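Local coordinates for protein alkaline phosphatase (PDB 7KWD) that probably hydrolyses phosphate monoesters at alkaline pH as a homodimeric enzyme that carries zinc and magnesium ions in its active site, at residues 228-240 against 276-289. Numbering follows the deposited sequence.
With ZN (zinc ion), chain F.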
ATOM      1  N   ASP A 228      -8.527  28.861 -13.025  1.00 27.33           N
ATOM      2  CA  ASP A 228      -8.672  29.752 -11.879  1.00 23.36           C
ATOM      3  C   ASP A 228      -7.983  29.158 -10.662  1.00 24.20           C
ATOM      4  O   ASP A 228      -7.229  29.852  -9.965  1.00 25.01           O
ATOM      5  CB  ASP A 228     -10.139  30.019 -11.533  1.00 27.89           C
ATOM      6  CG  ASP A 228     -10.272  31.132 -10.505  1.00 25.88           C
ATOM      7  OD1 ASP A 228      -9.992  32.294 -10.870  1.00 27.34           O
ATOM      8  OD2 ASP A 228     -10.595  30.839  -9.337  1.00 28.55           O
ATOM      9  N   GLY A 229      -8.273  27.867 -10.378  1.00 28.31           N
ATOM     10  CA  GLY A 229      -7.625  27.095  -9.334  1.00 28.91           C
ATOM     11  C   GLY A 229      -6.763  25.985  -9.916  1.00 26.84           C
ATOM     12  O   GLY A 229      -5.993  26.223 -10.850  1.00 23.11           O
ATOM     13  N   HIS A 230      -6.898  24.759  -9.409  1.00 27.26           N
ATOM     14  CA  HIS A 230      -6.105  23.660  -9.961  1.00 27.70           C
ATOM     15  C   HIS A 230      -6.507  23.378 -11.403  1.00 22.57           C
ATOM     16  O   HIS A 230      -7.638  23.635 -11.822  1.00 32.20           O
ATOM     17  CB  HIS A 230      -6.301  22.390  -9.157  1.00 26.78           C
ATOM     18  CG  HIS A 230      -6.045  22.560  -7.703  1.00 27.08           C
ATOM     19  ND1 HIS A 230      -4.836  22.991  -7.219  1.00 23.29           N
ATOM     20  CD2 HIS A 230      -6.828  22.338  -6.624  1.00 29.47           C
ATOM     21  CE1 HIS A 230      -4.890  23.050  -5.898  1.00 27.16           C
ATOM     22  NE2 HIS A 230      -6.084  22.646  -5.513  1.00 29.38           N
ATOM     23  N   VAL A 231      -5.558  22.867 -12.176  1.00 24.60           N
ATOM     24  CA  VAL A 231      -5.873  22.419 -13.540  1.00 25.30           C
ATOM     25  C   VAL A 231      -6.854  21.262 -13.454  1.00 27.45           C
ATOM     26  O   VAL A 231      -6.766  20.444 -12.515  1.00 26.89           O
ATOM     27  CB  VAL A 231      -4.595  22.001 -14.291  1.00 24.28           C
ATOM     28  CG1 VAL A 231      -4.908  21.613 -15.719  1.00 24.16           C
ATOM     29  CG2 VAL A 231      -3.597  23.137 -14.239  1.00 29.41           C
ATOM     30  N   PRO A 232      -7.828  21.166 -14.358  1.00 27.27           N
ATOM     31  CA  PRO A 232      -8.778  20.051 -14.299  1.00 26.81           C
ATOM     32  C   PRO A 232      -8.104  18.679 -14.365  1.00 24.24           C
ATOM     33  O   PRO A 232      -7.082  18.481 -15.032  1.00 24.43           O
ATOM     34  CB  PRO A 232      -9.676  20.286 -15.527  1.00 26.47           C
ATOM     35  CG  PRO A 232      -9.629  21.790 -15.748  1.00 27.21           C
ATOM     36  CD  PRO A 232      -8.229  22.210 -15.329  1.00 27.76           C
ATOM     37  N   TYR A 233      -8.749  17.719 -13.702  1.00 27.30           N
ATOM     38  CA  TYR A 233      -8.381  16.317 -13.845  1.00 25.87           C
ATOM     39  C   TYR A 233      -8.289  15.897 -15.306  1.00 28.71           C
ATOM     40  O   TYR A 233      -9.088  16.329 -16.150  1.00 24.42           O
ATOM     41  CB  TYR A 233      -9.408  15.446 -13.150  1.00 28.67           C
ATOM     42  CG  TYR A 233      -9.488  15.573 -11.669  1.00 27.56           C
ATOM     43  CD1 TYR A 233      -8.518  14.992 -10.859  1.00 24.76           C
ATOM     44  CD2 TYR A 233     -10.569  16.229 -11.062  1.00 29.78           C
ATOM     45  CE1 TYR A 233      -8.614  15.072  -9.456  1.00 26.46           C
ATOM     46  CE2 TYR A 233     -10.667  16.322  -9.688  1.00 24.02           C
ATOM     47  CZ  TYR A 233      -9.678  15.746  -8.888  1.00 26.23           C
ATOM     48  OH  TYR A 233      -9.734  15.817  -7.518  1.00 26.41           O
ATOM     49  N   GLU A 234      -7.334  15.011 -15.587  1.00 26.92           N
ATOM     50  CA  GLU A 234      -7.258  14.383 -16.905  1.00 30.45           C
ATOM     51  C   GLU A 234      -8.613  13.835 -17.379  1.00 21.34           C
ATOM     52  O   GLU A 234      -8.975  13.992 -18.547  1.00 28.71           O
ATOM     53  CB  GLU A 234      -6.215  13.263 -16.887  1.00 26.60           C
ATOM     54  CG  GLU A 234      -6.098  12.475 -18.190  1.00 24.96           C
ATOM     55  CD  GLU A 234      -5.588  13.282 -19.378  1.00 27.32           C
ATOM     56  OE1 GLU A 234      -5.034  14.405 -19.225  1.00 30.88           O
ATOM     57  OE2 GLU A 234      -5.778  12.788 -20.506  1.00 32.77           O
ATOM     58  N   ILE A 235      -9.372  13.184 -16.500  1.00 24.64           N
ATOM     59  CA  ILE A 235     -10.625  12.598 -16.979  1.00 28.95           C
ATOM     60  C   ILE A 235     -11.541  13.685 -17.531  1.00 30.01           C
ATOM     61  O   ILE A 235     -12.262  13.472 -18.510  1.00 31.09           O
ATOM     62  CB  ILE A 235     -11.303  11.777 -15.862  1.00 24.79           C
ATOM     63  CG1 ILE A 235     -12.420  10.921 -16.463  1.00 29.59           C
ATOM     64  CG2 ILE A 235     -11.832  12.660 -14.733  1.00 28.72           C
ATOM     65  CD1 ILE A 235     -13.064   9.952 -15.499  1.00 30.46           C
ATOM     66  N   ASP A 236     -11.506  14.868 -16.939  1.00 30.12           N
ATOM     67  CA  ASP A 236     -12.372  15.956 -17.378  1.00 30.26           C
ATOM     68  C   ASP A 236     -11.809  16.612 -18.634  1.00 30.74           C
ATOM     69  O   ASP A 236     -12.550  16.867 -19.586  1.00 34.61           O
ATOM     70  CB  ASP A 236     -12.549  16.951 -16.225  1.00 29.55           C
ATOM     71  CG  ASP A 236     -13.235  16.323 -15.001  1.00 29.79           C
ATOM     72  OD1 ASP A 236     -14.125  15.474 -15.185  1.00 28.07           O
ATOM     73  OD2 ASP A 236     -12.896  16.676 -13.845  1.00 26.68           O
ATOM     74  N   ARG A 237     -10.497  16.829 -18.686  1.00 32.57           N
ATOM     75  CA  ARG A 237      -9.882  17.354 -19.897  1.00 33.92           C
ATOM     76  C   ARG A 237     -10.177  16.450 -21.085  1.00 30.04           C
ATOM     77  O   ARG A 237     -10.493  16.935 -22.181  1.00 31.86           O
ATOM     78  CB  ARG A 237      -8.368  17.486 -19.684  1.00 28.72           C
ATOM     79  CG  ARG A 237      -7.572  17.935 -20.892  1.00 28.20           C
ATOM     80  CD  ARG A 237      -6.086  17.554 -20.764  1.00 26.64           C
ATOM     81  NE  ARG A 237      -5.929  16.168 -21.175  1.00 30.12           N
ATOM     82  CZ  ARG A 237      -5.851  15.785 -22.446  1.00 33.28           C
ATOM     83  NH1 ARG A 237      -5.885  16.699 -23.410  1.00 33.40           N
ATOM     84  NH2 ARG A 237      -5.717  14.506 -22.753  1.00 30.53           N
ATOM     85  N   ARG A 238     -10.053  15.134 -20.883  1.00 31.00           N
ATOM     86  CA  ARG A 238     -10.129  14.172 -21.974  1.00 33.92           C
ATOM     87  C   ARG A 238     -11.549  14.064 -22.524  1.00 30.36           C
ATOM     88  O   ARG A 238     -11.744  14.090 -23.739  1.00 28.54           O
ATOM     89  CB  ARG A 238      -9.641  12.800 -21.492  1.00 30.81           C
ATOM     90  CG  ARG A 238      -9.593  11.713 -22.579  1.00 40.14           C
ATOM     91  CD  ARG A 238      -8.821  10.458 -22.095  1.00 33.68           C
ATOM     92  NE  ARG A 238      -7.396  10.771 -22.020  1.00 34.73           N
ATOM     93  CZ  ARG A 238      -6.553  10.588 -23.023  1.00 39.84           C
ATOM     94  NH1 ARG A 238      -6.994  10.054 -24.155  1.00 41.13           N
ATOM     95  NH2 ARG A 238      -5.271  10.921 -22.890  1.00 36.56           N
ATOM     96  N   PHE A 239     -12.548  13.963 -21.645  1.00 33.11           N
ATOM     97  CA  PHE A 239     -13.903  13.611 -22.044  1.00 33.12           C
ATOM     98  C   PHE A 239     -14.905  14.750 -21.997  1.00 32.74           C
ATOM     99  O   PHE A 239     -16.000  14.589 -22.534  1.00 36.81           O
ATOM    100  CB  PHE A 239     -14.421  12.474 -21.164  1.00 35.66           C
ATOM    101  CG  PHE A 239     -13.630  11.236 -21.289  1.00 33.38           C
ATOM    102  CD1 PHE A 239     -13.522  10.593 -22.511  1.00 32.99           C
ATOM    103  CD2 PHE A 239     -12.965  10.719 -20.205  1.00 38.40           C
ATOM    104  CE1 PHE A 239     -12.772   9.447 -22.634  1.00 38.08           C
ATOM    105  CE2 PHE A 239     -12.222   9.566 -20.326  1.00 35.46           C
ATOM    106  CZ  PHE A 239     -12.125   8.933 -21.539  1.00 35.09           C
ATOM    107  N   GLN A 240     -14.587  15.871 -21.364  1.00 31.35           N
ATOM    108  CA  GLN A 240     -15.507  16.988 -21.292  1.00 30.82           C
ATOM    109  C   GLN A 240     -15.006  18.193 -22.069  1.00 31.30           C
ATOM    110  O   GLN A 240     -15.505  19.292 -21.858  1.00 38.64           O
ATOM    111  CB  GLN A 240     -15.772  17.397 -19.840  1.00 31.01           C
ATOM    112  CG  GLN A 240     -16.238  16.289 -18.969  1.00 32.62           C
ATOM    113  CD  GLN A 240     -17.609  15.780 -19.379  1.00 46.92           C
ATOM    114  OE1 GLN A 240     -18.456  16.560 -19.809  1.00 38.98           O
ATOM    115  NE2 GLN A 240     -17.837  14.456 -19.233  1.00 34.65           N
ATOM    116  N   HIS A 276      -5.732  14.612  -5.036  1.00 21.82           N
ATOM    117  CA  HIS A 276      -7.065  15.193  -4.955  1.00 24.85           C
ATOM    118  C   HIS A 276      -8.133  14.171  -5.300  1.00 24.82           C
ATOM    119  O   HIS A 276      -9.158  14.076  -4.622  1.00 24.89           O
ATOM    120  CB  HIS A 276      -7.174  16.396  -5.891  1.00 27.10           C
ATOM    121  CG  HIS A 276      -6.226  17.493  -5.541  1.00 27.36           C
ATOM    122  ND1 HIS A 276      -6.042  18.593  -6.333  1.00 23.28           N
ATOM    123  CD2 HIS A 276      -5.385  17.642  -4.493  1.00 27.31           C
ATOM    124  CE1 HIS A 276      -5.141  19.391  -5.789  1.00 31.54           C
ATOM    125  NE2 HIS A 276      -4.725  18.837  -4.669  1.00 30.70           N
ATOM    126  N   ALA A 277      -7.922  13.408  -6.375  1.00 24.68           N
ATOM    127  CA  ALA A 277      -8.903  12.396  -6.727  1.00 25.33           C
ATOM    128  C   ALA A 277      -9.024  11.374  -5.622  1.00 24.74           C
ATOM    129  O   ALA A 277     -10.117  10.877  -5.343  1.00 23.48           O
ATOM    130  CB  ALA A 277      -8.523  11.712  -8.036  1.00 27.93           C
ATOM    131  N   ASN A 278      -7.897  11.021  -4.995  1.00 21.77           N
ATOM    132  CA  ASN A 278      -7.971  10.048  -3.912  1.00 25.09           C
ATOM    133  C   ASN A 278      -8.738  10.614  -2.737  1.00 22.87           C
ATOM    134  O   ASN A 278      -9.420   9.858  -2.026  1.00 21.27           O
ATOM    135  CB  ASN A 278      -6.577   9.609  -3.482  1.00 24.69           C
ATOM    136  CG  ASN A 278      -5.926   8.667  -4.505  1.00 29.65           C
ATOM    137  OD1 ASN A 278      -6.596   8.041  -5.317  1.00 25.30           O
ATOM    138  ND2 ASN A 278      -4.609   8.594  -4.460  1.00 22.04           N
ATOM    139  N   HIS A 279      -8.600  11.932  -2.497  1.00 23.00           N
ATOM    140  CA  HIS A 279      -9.416  12.618  -1.498  1.00 25.28           C
ATOM    141  C   HIS A 279     -10.906  12.491  -1.821  1.00 24.21           C
ATOM    142  O   HIS A 279     -11.718  12.193  -0.936  1.00 26.72           O
ATOM    143  CB  HIS A 279      -9.028  14.095  -1.425  1.00 23.57           C
ATOM    144  CG  HIS A 279      -7.824  14.376  -0.588  1.00 23.66           C
ATOM    145  ND1 HIS A 279      -7.714  13.950   0.717  1.00 27.65           N
ATOM    146  CD2 HIS A 279      -6.672  15.035  -0.868  1.00 20.10           C
ATOM    147  CE1 HIS A 279      -6.561  14.355   1.213  1.00 25.39           C
ATOM    148  NE2 HIS A 279      -5.923  15.030   0.278  1.00 25.89           N
ATOM    149  N   LEU A 280     -11.284  12.714  -3.093  1.00 25.65           N
ATOM    150  CA  LEU A 280     -12.684  12.533  -3.474  1.00 27.87           C
ATOM    151  C   LEU A 280     -13.161  11.080  -3.347  1.00 28.38           C
ATOM    152  O   LEU A 280     -14.370  10.841  -3.316  1.00 28.92           O
ATOM    153  CB  LEU A 280     -12.923  12.966  -4.918  1.00 26.92           C
ATOM    154  CG  LEU A 280     -12.334  14.299  -5.346  1.00 27.65           C
ATOM    155  CD1 LEU A 280     -12.669  14.591  -6.766  1.00 30.94           C
ATOM    156  CD2 LEU A 280     -12.837  15.385  -4.454  1.00 30.09           C
ATOM    157  N   ASN A 281     -12.250  10.115  -3.289  1.00 24.68           N
ATOM    158  CA  ASN A 281     -12.577   8.686  -3.365  1.00 25.27           C
ATOM    159  C   ASN A 281     -13.116   8.358  -4.754  1.00 23.87           C
ATOM    160  O   ASN A 281     -14.072   7.595  -4.878  1.00 24.05           O
ATOM    161  CB  ASN A 281     -13.589   8.249  -2.314  1.00 24.16           C
ATOM    162  CG  ASN A 281     -12.993   8.064  -0.931  1.00 27.53           C
ATOM    163  OD1 ASN A 281     -13.652   7.487  -0.085  1.00 26.63           O
ATOM    164  ND2 ASN A 281     -11.775   8.577  -0.692  1.00 26.07           N
ATOM    165  N   ASP A 282     -12.537   8.970  -5.778  1.00 23.02           N
ATOM    166  CA  ASP A 282     -12.953   8.809  -7.164  1.00 27.37           C
ATOM    167  C   ASP A 282     -11.879   8.021  -7.920  1.00 26.13           C
ATOM    168  O   ASP A 282     -10.944   8.583  -8.501  1.00 24.11           O
ATOM    169  CB  ASP A 282     -13.195  10.167  -7.793  1.00 26.16           C
ATOM    170  CG  ASP A 282     -13.683  10.069  -9.222  1.00 31.50           C
ATOM    171  OD1 ASP A 282     -13.607   8.963  -9.819  1.00 29.26           O
ATOM    172  OD2 ASP A 282     -14.128  11.106  -9.760  1.00 30.44           O
ATOM    173  N   ALA A 283     -12.059   6.696  -7.957  1.00 25.36           N
ATOM    174  CA  ALA A 283     -11.063   5.832  -8.580  1.00 22.07           C
ATOM    175  C   ALA A 283     -10.841   6.147 -10.052  1.00 28.80           C
ATOM    176  O   ALA A 283      -9.721   5.990 -10.571  1.00 25.15           O
ATOM    177  CB  ALA A 283     -11.486   4.366  -8.397  1.00 32.54           C
ATOM    178  N   GLY A 284     -11.890   6.582 -10.752  1.00 27.97           N
ATOM    179  CA  GLY A 284     -11.735   6.866 -12.173  1.00 27.06           C
ATOM    180  C   GLY A 284     -10.928   8.129 -12.414  1.00 28.66           C
ATOM    181  O   GLY A 284     -10.149   8.211 -13.369  1.00 26.25           O
ATOM    182  N   ALA A 285     -11.108   9.136 -11.569  1.00 27.11           N
ATOM    183  CA  ALA A 285     -10.271  10.318 -11.710  1.00 23.15           C
ATOM    184  C   ALA A 285      -8.806  10.013 -11.355  1.00 18.99           C
ATOM    185  O   ALA A 285      -7.887  10.455 -12.054  1.00 23.72           O
ATOM    186  CB  ALA A 285     -10.811  11.458 -10.851  1.00 25.28           C
ATOM    187  N   THR A 286      -8.583   9.228 -10.305  1.00 23.62           N
ATOM    188  CA  THR A 286      -7.225   8.823  -9.952  1.00 22.59           C
ATOM    189  C   THR A 286      -6.550   8.111 -11.109  1.00 20.95           C
ATOM    190  O   THR A 286      -5.400   8.405 -11.453  1.00 23.71           O
ATOM    191  CB  THR A 286      -7.257   7.916  -8.733  1.00 25.77           C
ATOM    192  OG1 THR A 286      -7.864   8.626  -7.658  1.00 27.64           O
ATOM    193  CG2 THR A 286      -5.858   7.476  -8.372  1.00 27.15           C
ATOM    194  N   LEU A 287      -7.262   7.179 -11.722  1.00 24.49           N
ATOM    195  CA  LEU A 287      -6.707   6.410 -12.813  1.00 21.98           C
ATOM    196  C   LEU A 287      -6.239   7.311 -13.942  1.00 24.56           C
ATOM    197  O   LEU A 287      -5.135   7.138 -14.459  1.00 24.12           O
ATOM    198  CB  LEU A 287      -7.743   5.415 -13.329  1.00 29.33           C
ATOM    199  CG  LEU A 287      -7.466   4.821 -14.706  1.00 26.40           C
ATOM    200  CD1 LEU A 287      -6.295   3.853 -14.630  1.00 28.44           C
ATOM    201  CD2 LEU A 287      -8.699   4.061 -15.231  1.00 31.03           C
ATOM    202  N   TRP A 288      -7.085   8.262 -14.372  1.00 24.27           N
ATOM    203  CA  TRP A 288      -6.714   9.068 -15.528  1.00 25.12           C
ATOM    204  C   TRP A 288      -5.571  10.028 -15.207  1.00 21.03           C
ATOM    205  O   TRP A 288      -4.765  10.321 -16.095  1.00 24.29           O
ATOM    206  CB  TRP A 288      -7.946   9.799 -16.109  1.00 26.08           C
ATOM    207  CG  TRP A 288      -8.683   8.845 -16.999  1.00 27.30           C
ATOM    208  CD1 TRP A 288      -9.838   8.198 -16.718  1.00 25.99           C
ATOM    209  CD2 TRP A 288      -8.271   8.382 -18.292  1.00 27.46           C
ATOM    210  NE1 TRP A 288     -10.180   7.376 -17.749  1.00 30.71           N
ATOM    211  CE2 TRP A 288      -9.235   7.471 -18.734  1.00 30.01           C
ATOM    212  CE3 TRP A 288      -7.193   8.664 -19.118  1.00 26.16           C
ATOM    213  CZ2 TRP A 288      -9.146   6.824 -19.962  1.00 30.85           C
ATOM    214  CZ3 TRP A 288      -7.105   8.023 -20.348  1.00 30.31           C
ATOM    215  CH2 TRP A 288      -8.080   7.120 -20.757  1.00 23.47           C
ATOM    216  N   ASP A 289      -5.451  10.501 -13.962  1.00 21.59           N
ATOM    217  CA  ASP A 289      -4.281  11.323 -13.634  1.00 22.44           C
ATOM    218  C   ASP A 289      -3.026  10.460 -13.523  1.00 20.06           C
ATOM    219  O   ASP A 289      -1.911  10.922 -13.811  1.00 23.15           O
ATOM    220  CB  ASP A 289      -4.517  12.128 -12.346  1.00 21.02           C
ATOM    221  CG  ASP A 289      -5.150  13.500 -12.625  1.00 28.94           C
ATOM    222  OD1 ASP A 289      -6.043  13.554 -13.493  1.00 22.84           O
ATOM    223  OD2 ASP A 289      -4.736  14.533 -12.030  1.00 26.79           O
TER
HETATM  224 ZN    ZN F 604      -3.816  15.694   0.032  1.00 30.30          ZN
HETATM  225  O   HOH W   1      -4.771  16.961 -13.609  1.00 27.53           O
HETATM  226  O   HOH W   2      -8.314  12.339 -13.857  1.00 20.79           O
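Helix 234-239 crosses helix 283-289 at 80°, axes 8.7 Å apart, bringing E234 and I235 against D289 and W288. E234 N donates to D289 OD1 (2.9 Å) on the syn side of the carboxylate. A water accepts from I235 N and donates to A285 O and D289 OD1; a second links P232 O to D289 OD2. W288 is a knob in the hole formed by E234, I235, R238 and F239. The aliphatic part of R238 makes a CH-pi contact, CD 3.8 Å from the centroid of the W288 six-membered ring, while F239 turns its edge to that ring in a T-shaped pair (planes at 85°). E234, bent at chi2 (65°), passes W288 with its CG and ends in a salt-bridge network: R237 grips it side-on through NE and NH2, and R238 NE reaches OE2. In this alkaline phosphatase fold the contact ends near the metal centre, where H279 NE2 binds zinc (2.2 Å) with D275 and H433. Y233 points its ring at helix 276-280, CE1 3.6 Å from A277 CB and OH near L280 CD1. H276 CE1 lies over the H230 ring, 3.4 Å from H230 NE2; H276 ND1 hydrogen-bonds R273 NE, and T143 is the polar partner of H230.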